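PDB 6A5K: histone-lysine N-methyltransferase, H3 lysine-9 specific SUVH6 from Arabidopsis thaliana, which transfers methyl groups from S-adenosylmethionine to a lysine of histone H3 and probably binds methylated non-CG DNA through its SRA domain. Local coordinates for residues 322-334 with 460-472. The protein carries 1 engineered substitution. Residues are numbered along the deposited sequence; the frame is centred on the assembly and turned at random.
With ZN (zinc ion), chain B; ZN (zinc ion), chain C.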
ATOM      1  N   ILE A 322      10.776  -1.172  -1.377  1.00 12.98           N
ATOM      2  CA  ILE A 322      11.306  -0.845  -2.697  1.00 12.32           C
ATOM      3  C   ILE A 322      11.248   0.676  -2.889  1.00 21.10           C
ATOM      4  O   ILE A 322      10.290   1.330  -2.474  1.00 15.22           O
ATOM      5  CB  ILE A 322      10.522  -1.583  -3.822  1.00 16.29           C
ATOM      6  CG1 ILE A 322      11.241  -1.486  -5.163  1.00 10.75           C
ATOM      7  CG2 ILE A 322       9.078  -1.073  -3.945  1.00 10.98           C
ATOM      8  CD1 ILE A 322      10.510  -2.259  -6.277  1.00 15.29           C
ATOM      9  N   VAL A 323      12.296   1.247  -3.473  1.00 16.35           N
ATOM     10  CA  VAL A 323      12.329   2.691  -3.688  1.00 18.42           C
ATOM     11  C   VAL A 323      11.339   3.075  -4.787  1.00 18.69           C
ATOM     12  O   VAL A 323      10.608   4.064  -4.677  1.00 17.65           O
ATOM     13  CB  VAL A 323      13.747   3.174  -4.061  1.00 21.64           C
ATOM     14  CG1 VAL A 323      13.742   4.660  -4.396  1.00 22.22           C
ATOM     15  CG2 VAL A 323      14.734   2.872  -2.925  1.00 19.38           C
ATOM     16  N   GLY A 324      11.320   2.273  -5.845  1.00 19.55           N
ATOM     17  CA  GLY A 324      10.412   2.471  -6.955  1.00 17.54           C
ATOM     18  C   GLY A 324      10.561   1.329  -7.935  1.00 20.10           C
ATOM     19  O   GLY A 324      11.572   0.617  -7.920  1.00 15.72           O
ATOM     20  N   ALA A 325       9.551   1.149  -8.780  1.00 14.97           N
ATOM     21  CA  ALA A 325       9.580   0.117  -9.803  1.00 14.16           C
ATOM     22  C   ALA A 325      10.748   0.350 -10.754  1.00 17.40           C
ATOM     23  O   ALA A 325      11.135   1.489 -11.003  1.00 15.40           O
ATOM     24  CB  ALA A 325       8.261   0.089 -10.568  1.00 11.36           C
ATOM     25  N   LYS A 326      11.313  -0.744 -11.257  1.00 13.46           N
ATOM     26  CA  LYS A 326      12.355  -0.718 -12.278  1.00 16.36           C
ATOM     27  C   LYS A 326      12.065  -1.866 -13.232  1.00 13.07           C
ATOM     28  O   LYS A 326      11.287  -2.761 -12.889  1.00 14.51           O
ATOM     29  CB  LYS A 326      13.755  -0.871 -11.668  1.00 18.96           C
ATOM     30  CG  LYS A 326      14.134   0.179 -10.641  1.00 19.42           C
ATOM     31  CD  LYS A 326      15.559  -0.031 -10.158  1.00 21.32           C
ATOM     32  CE  LYS A 326      16.575   0.377 -11.218  1.00 22.02           C
ATOM     33  NZ  LYS A 326      17.971   0.071 -10.801  1.00 25.19           N
ATOM     34  N   PRO A 327      12.679  -1.854 -14.428  1.00 14.90           N
ATOM     35  CA  PRO A 327      12.510  -3.006 -15.320  1.00 18.11           C
ATOM     36  C   PRO A 327      12.905  -4.315 -14.637  1.00 16.92           C
ATOM     37  O   PRO A 327      12.147  -5.289 -14.687  1.00 16.15           O
ATOM     38  CB  PRO A 327      13.450  -2.684 -16.486  1.00 18.43           C
ATOM     39  CG  PRO A 327      13.475  -1.188 -16.525  1.00 19.06           C
ATOM     40  CD  PRO A 327      13.413  -0.753 -15.080  1.00 17.76           C
ATOM     41  N   THR A 328      14.067  -4.323 -13.990  1.00 13.88           N
ATOM     42  CA  THR A 328      14.541  -5.510 -13.286  1.00 17.11           C
ATOM     43  C   THR A 328      15.282  -5.131 -12.003  1.00 16.15           C
ATOM     44  O   THR A 328      16.057  -4.177 -11.975  1.00 17.81           O
ATOM     45  CB  THR A 328      15.484  -6.369 -14.179  1.00 22.74           C
ATOM     46  OG1 THR A 328      14.901  -6.542 -15.476  1.00 23.54           O
ATOM     47  CG2 THR A 328      15.722  -7.742 -13.557  1.00 18.86           C
ATOM     48  N   ILE A 329      15.032  -5.880 -10.937  1.00 14.03           N
ATOM     49  CA  ILE A 329      15.819  -5.754  -9.718  1.00 16.25           C
ATOM     50  C   ILE A 329      16.662  -7.003  -9.519  1.00 17.93           C
ATOM     51  O   ILE A 329      16.180  -8.118  -9.721  1.00 14.64           O
ATOM     52  CB  ILE A 329      14.920  -5.525  -8.498  1.00 16.58           C
ATOM     53  CG1 ILE A 329      14.310  -4.128  -8.567  1.00 20.50           C
ATOM     54  CG2 ILE A 329      15.695  -5.708  -7.194  1.00 18.57           C
ATOM     55  CD1 ILE A 329      13.306  -3.886  -7.501  1.00 22.60           C
ATOM     56  N   TYR A 330      17.928  -6.810  -9.160  1.00 16.44           N
ATOM     57  CA  TYR A 330      18.821  -7.923  -8.860  1.00 21.22           C
ATOM     58  C   TYR A 330      19.071  -8.006  -7.364  1.00 21.71           C
ATOM     59  O   TYR A 330      19.642  -7.091  -6.770  1.00 23.22           O
ATOM     60  CB  TYR A 330      20.156  -7.778  -9.605  1.00 21.80           C
ATOM     61  CG  TYR A 330      20.006  -7.720 -11.105  1.00 21.73           C
ATOM     62  CD1 TYR A 330      19.674  -6.531 -11.741  1.00 22.33           C
ATOM     63  CD2 TYR A 330      20.184  -8.853 -11.883  1.00 22.02           C
ATOM     64  CE1 TYR A 330      19.525  -6.475 -13.111  1.00 30.50           C
ATOM     65  CE2 TYR A 330      20.042  -8.801 -13.258  1.00 26.82           C
ATOM     66  CZ  TYR A 330      19.712  -7.609 -13.861  1.00 33.75           C
ATOM     67  OH  TYR A 330      19.566  -7.546 -15.227  1.00 46.39           O
ATOM     68  N   GLU A 331      18.632  -9.097  -6.751  1.00 20.89           N
ATOM     69  CA  GLU A 331      18.926  -9.326  -5.343  1.00 17.10           C
ATOM     70  C   GLU A 331      20.171 -10.183  -5.213  1.00 22.71           C
ATOM     71  O   GLU A 331      20.567 -10.855  -6.162  1.00 21.82           O
ATOM     72  CB  GLU A 331      17.739  -9.990  -4.639  1.00 16.35           C
ATOM     73  CG  GLU A 331      16.498  -9.114  -4.579  1.00 15.89           C
ATOM     74  CD  GLU A 331      15.448  -9.646  -3.622  1.00 19.67           C
ATOM     75  OE1 GLU A 331      15.741 -10.612  -2.883  1.00 17.81           O
ATOM     76  OE2 GLU A 331      14.328  -9.097  -3.612  1.00 18.84           O
ATOM     77  N   CYS A 332      20.802 -10.145  -4.045  1.00 19.46           N
ATOM     78  CA  CYS A 332      21.936 -11.017  -3.793  1.00 22.94           C
ATOM     79  C   CYS A 332      21.468 -12.466  -3.756  1.00 25.70           C
ATOM     80  O   CYS A 332      20.320 -12.752  -3.385  1.00 24.40           O
ATOM     81  CB  CYS A 332      22.638 -10.621  -2.496  1.00 22.78           C
ATOM     82  SG  CYS A 332      23.592  -9.119  -2.700  1.00 22.87           S
ATOM     83  N   GLY A 333      22.350 -13.373  -4.162  1.00 25.49           N
ATOM     84  CA  GLY A 333      21.989 -14.767  -4.328  1.00 28.61           C
ATOM     85  C   GLY A 333      22.587 -15.686  -3.278  1.00 33.70           C
ATOM     86  O   GLY A 333      23.174 -15.223  -2.300  1.00 34.00           O
ATOM     87  N   PRO A 334      22.432 -17.001  -3.480  1.00 33.01           N
ATOM     88  CA  PRO A 334      22.871 -18.049  -2.548  1.00 37.12           C
ATOM     89  C   PRO A 334      24.370 -18.018  -2.246  1.00 37.59           C
ATOM     90  O   PRO A 334      24.764 -18.374  -1.140  1.00 39.47           O
ATOM     91  CB  PRO A 334      22.504 -19.346  -3.279  1.00 35.45           C
ATOM     92  CG  PRO A 334      21.436 -18.959  -4.238  1.00 37.24           C
ATOM     93  CD  PRO A 334      21.759 -17.563  -4.664  1.00 32.03           C
ATOM     94  N   ASN A 460      -3.630  -1.415  -6.539  1.00 10.96           N
ATOM     95  CA  ASN A 460      -2.763  -1.015  -5.426  1.00 10.24           C
ATOM     96  C   ASN A 460      -1.464  -1.825  -5.400  1.00  8.84           C
ATOM     97  O   ASN A 460      -0.594  -1.591  -4.555  1.00 10.16           O
ATOM     98  CB  ASN A 460      -3.498  -1.120  -4.075  1.00  8.44           C
ATOM     99  CG  ASN A 460      -4.214  -2.452  -3.884  1.00 10.33           C
ATOM    100  OD1 ASN A 460      -3.913  -3.430  -4.556  1.00 11.40           O
ATOM    101  ND2 ASN A 460      -5.156  -2.496  -2.932  1.00  9.09           N
ATOM    102  N   LEU A 461      -1.333  -2.767  -6.335  1.00 11.41           N
ATOM    103  CA  LEU A 461      -0.096  -3.539  -6.486  1.00 11.74           C
ATOM    104  C   LEU A 461       0.476  -3.390  -7.886  1.00 12.46           C
ATOM    105  O   LEU A 461      -0.241  -3.065  -8.825  1.00 10.21           O
ATOM    106  CB  LEU A 461      -0.318  -5.036  -6.219  1.00 10.95           C
ATOM    107  CG  LEU A 461      -0.920  -5.564  -4.914  1.00 11.19           C
ATOM    108  CD1 LEU A 461      -0.798  -7.096  -4.865  1.00 10.75           C
ATOM    109  CD2 LEU A 461      -0.283  -4.930  -3.688  1.00  8.51           C
ATOM    110  N   TYR A 462       1.772  -3.645  -8.029  1.00  6.66           N
ATOM    111  CA  TYR A 462       2.334  -3.838  -9.357  1.00  7.73           C
ATOM    112  C   TYR A 462       3.296  -5.011  -9.359  1.00  9.53           C
ATOM    113  O   TYR A 462       3.836  -5.396  -8.308  1.00 10.50           O
ATOM    114  CB  TYR A 462       3.052  -2.579  -9.867  1.00  7.87           C
ATOM    115  CG  TYR A 462       4.184  -2.087  -8.995  1.00 11.76           C
ATOM    116  CD1 TYR A 462       3.951  -1.157  -7.994  1.00 11.17           C
ATOM    117  CD2 TYR A 462       5.496  -2.538  -9.186  1.00 12.03           C
ATOM    118  CE1 TYR A 462       4.979  -0.687  -7.194  1.00 13.68           C
ATOM    119  CE2 TYR A 462       6.532  -2.071  -8.382  1.00 14.10           C
ATOM    120  CZ  TYR A 462       6.264  -1.144  -7.387  1.00 12.15           C
ATOM    121  OH  TYR A 462       7.274  -0.648  -6.580  1.00 13.82           O
ATOM    122  N   ALA A 463       3.512  -5.557 -10.553  1.00  9.13           N
ATOM    123  CA  ALA A 463       4.450  -6.657 -10.760  1.00 11.60           C
ATOM    124  C   ALA A 463       5.855  -6.117 -11.001  1.00 10.78           C
ATOM    125  O   ALA A 463       6.045  -5.119 -11.698  1.00 12.44           O
ATOM    126  CB  ALA A 463       4.005  -7.536 -11.931  1.00  9.41           C
ATOM    127  N   GLN A 464       6.830  -6.791 -10.409  1.00  8.96           N
ATOM    128  CA  GLN A 464       8.221  -6.381 -10.456  1.00 12.53           C
ATOM    129  C   GLN A 464       9.083  -7.604 -10.732  1.00 15.20           C
ATOM    130  O   GLN A 464       9.046  -8.583  -9.978  1.00 13.86           O
ATOM    131  CB  GLN A 464       8.635  -5.728  -9.137  1.00  9.32           C
ATOM    132  CG  GLN A 464      10.110  -5.365  -9.042  1.00 11.35           C
ATOM    133  CD  GLN A 464      10.516  -4.367 -10.114  1.00 17.07           C
ATOM    134  OE1 GLN A 464       9.981  -3.256 -10.177  1.00 13.14           O
ATOM    135  NE2 GLN A 464      11.457  -4.762 -10.974  1.00 11.63           N
ATOM    136  N   ASN A 465       9.852  -7.549 -11.813  1.00 11.39           N
ATOM    137  CA  ASN A 465      10.769  -8.635 -12.147  1.00 11.10           C
ATOM    138  C   ASN A 465      11.971  -8.625 -11.212  1.00 10.84           C
ATOM    139  O   ASN A 465      12.595  -7.581 -11.016  1.00 13.75           O
ATOM    140  CB  ASN A 465      11.234  -8.525 -13.600  1.00 10.98           C
ATOM    141  CG  ASN A 465      10.135  -8.864 -14.594  1.00 16.88           C
ATOM    142  OD1 ASN A 465       9.127  -9.469 -14.239  1.00 18.39           O
ATOM    143  ND2 ASN A 465      10.333  -8.482 -15.849  1.00 20.48           N
ATOM    144  N   VAL A 466      12.284  -9.786 -10.635  1.00 12.26           N
ATOM    145  CA  VAL A 466      13.425  -9.917  -9.726  1.00 12.31           C
ATOM    146  C   VAL A 466      14.272 -11.136 -10.092  1.00 13.36           C
ATOM    147  O   VAL A 466      13.744 -12.207 -10.386  1.00 15.75           O
ATOM    148  CB  VAL A 466      12.977 -10.029  -8.240  1.00 13.22           C
ATOM    149  CG1 VAL A 466      14.189 -10.211  -7.310  1.00 13.79           C
ATOM    150  CG2 VAL A 466      12.189  -8.791  -7.818  1.00 12.82           C
ATOM    151  N   LEU A 467      15.588 -10.956 -10.087  1.00 13.62           N
ATOM    152  CA  LEU A 467      16.519 -12.066 -10.258  1.00 15.63           C
ATOM    153  C   LEU A 467      17.384 -12.215  -9.012  1.00 20.39           C
ATOM    154  O   LEU A 467      17.829 -11.210  -8.451  1.00 21.34           O
ATOM    155  CB  LEU A 467      17.399 -11.842 -11.492  1.00 15.56           C
ATOM    156  CG  LEU A 467      16.664 -11.885 -12.836  1.00 14.71           C
ATOM    157  CD1 LEU A 467      17.532 -11.314 -13.953  1.00 18.45           C
ATOM    158  CD2 LEU A 467      16.241 -13.319 -13.158  1.00 15.37           C
ATOM    159  N   TYR A 468      17.612 -13.454  -8.566  1.00 16.42           N
ATOM    160  CA  TYR A 468      18.565 -13.682  -7.475  1.00 18.80           C
ATOM    161  C   TYR A 468      19.216 -15.070  -7.483  1.00 24.38           C
ATOM    162  O   TYR A 468      20.417 -15.182  -7.234  1.00 26.34           O
ATOM    163  CB  TYR A 468      17.898 -13.432  -6.114  1.00 19.83           C
ATOM    164  CG  TYR A 468      16.825 -14.422  -5.711  1.00 25.84           C
ATOM    165  CD1 TYR A 468      17.118 -15.483  -4.862  1.00 28.03           C
ATOM    166  CD2 TYR A 468      15.515 -14.280  -6.151  1.00 32.34           C
ATOM    167  CE1 TYR A 468      16.142 -16.388  -4.481  1.00 34.33           C
ATOM    168  CE2 TYR A 468      14.532 -15.180  -5.769  1.00 32.20           C
ATOM    169  CZ  TYR A 468      14.854 -16.232  -4.937  1.00 35.06           C
ATOM    170  OH  TYR A 468      13.886 -17.134  -4.554  1.00 41.23           O
ATOM    171  N   ASP A 469      18.452 -16.124  -7.760  1.00 25.50           N
ATOM    172  CA  ASP A 469      19.032 -17.471  -7.748  1.00 25.82           C
ATOM    173  C   ASP A 469      19.528 -17.899  -9.126  1.00 25.56           C
ATOM    174  O   ASP A 469      20.025 -19.013  -9.292  1.00 24.34           O
ATOM    175  CB  ASP A 469      18.029 -18.496  -7.216  1.00 28.64           C
ATOM    176  CG  ASP A 469      16.743 -18.530  -8.015  1.00 32.83           C
ATOM    177  OD1 ASP A 469      16.434 -17.534  -8.705  1.00 30.72           O
ATOM    178  OD2 ASP A 469      16.038 -19.559  -7.950  1.00 35.66           O
ATOM    179  N   HIS A 470      19.383 -17.011 -10.103  1.00 25.34           N
ATOM    180  CA  HIS A 470      19.919 -17.206 -11.448  1.00 26.81           C
ATOM    181  C   HIS A 470      19.879 -15.862 -12.175  1.00 26.11           C
ATOM    182  O   HIS A 470      19.308 -14.898 -11.667  1.00 21.89           O
ATOM    183  CB  HIS A 470      19.128 -18.275 -12.221  1.00 21.22           C
ATOM    184  CG  HIS A 470      17.696 -17.911 -12.475  1.00 22.09           C
ATOM    185  ND1 HIS A 470      17.321 -16.981 -13.420  1.00 20.58           N
ATOM    186  CD2 HIS A 470      16.548 -18.358 -11.912  1.00 20.90           C
ATOM    187  CE1 HIS A 470      16.004 -16.867 -13.425  1.00 23.58           C
ATOM    188  NE2 HIS A 470      15.510 -17.692 -12.519  1.00 21.04           N
ATOM    189  N   GLU A 471      20.481 -15.800 -13.359  1.00 19.73           N
ATOM    190  CA  GLU A 471      20.517 -14.559 -14.135  1.00 22.17           C
ATOM    191  C   GLU A 471      19.787 -14.691 -15.468  1.00 21.43           C
ATOM    192  O   GLU A 471      20.044 -13.934 -16.402  1.00 20.62           O
ATOM    193  CB  GLU A 471      21.965 -14.129 -14.382  1.00 32.59           C
ATOM    194  CG  GLU A 471      22.745 -13.839 -13.118  1.00 44.93           C
ATOM    195  CD  GLU A 471      24.227 -13.671 -13.379  1.00 56.39           C
ATOM    196  OE1 GLU A 471      24.618 -13.609 -14.563  1.00 59.88           O
ATOM    197  OE2 GLU A 471      24.999 -13.602 -12.401  1.00 62.35           O
ATOM    198  N   ASP A 472      18.871 -15.647 -15.558  1.00 20.40           N
ATOM    199  CA  ASP A 472      18.136 -15.853 -16.796  1.00 21.56           C
ATOM    200  C   ASP A 472      17.003 -14.829 -16.890  1.00 23.38           C
ATOM    201  O   ASP A 472      15.928 -15.015 -16.314  1.00 20.87           O
ATOM    202  CB  ASP A 472      17.598 -17.283 -16.874  1.00 19.20           C
ATOM    203  CG  ASP A 472      17.120 -17.653 -18.271  1.00 21.72           C
ATOM    204  OD1 ASP A 472      16.704 -16.750 -19.024  1.00 18.57           O
ATOM    205  OD2 ASP A 472      17.152 -18.852 -18.612  1.00 24.47           O
TER
HETATM  206 ZN    ZN B 801      25.486  -9.997  -3.895  1.00 33.28          ZN
HETATM  207 ZN    ZN C 802      24.331  -8.572  -0.478  1.00 32.52          ZN
HETATM  208  O   HOH W   1       9.534  -5.291 -13.822  1.00 17.37           O
HETATM  209  O   HOH W   2      12.889  -7.762 -16.674  1.00 31.73           O
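Strand 328-330 of the pre-SET motif runs parallel to strand 461-467 of the SET domain, I329 paired with V466 and Y330 with L467, and forms an outermost strand of a four-stranded mixed sheet. The axes diverge by 33°. I329 bonds to the neighbouring strand through both backbone atoms, its N to N465 O (3.0 Å) and its O to L467 N, and E331 N then donates to L467 O. Upstream, where the 322-327 loop leads into the strand, the Q464 side chain takes over the pairing: OE1 accepts from K326 N (3.0 Å) while NE2 gives one hydrogen to K326 O (2.8 Å) and the other to N465 O. Its chain is bent at chi2 (61°), which lays the amide against the K326 backbone. N465 O is thus gripped by two donors, I329 N and Q464 NE2, arriving from opposite faces of its plane. A leucine in place of Q464 would probably leave K326 N and O without these partners and let the loop drift from the strand. I329 CD1 packs against Q464 CG, and A325 CB meets Y462 CE2 at 3.5 Å. On one face of the sheet, L467 lies alongside Y330, CD1 to CE2, while T328 CG2 sits over a face of the Y330 ring, offset toward its rim. On the other, E331 CG touches V466 CG1 (3.7 Å), its carboxylate held by T347 and Q348. Just beyond, the pre-SET chain enters the zinc cluster, where C332 SG bridges two zinc ions, 2.4 Å from each.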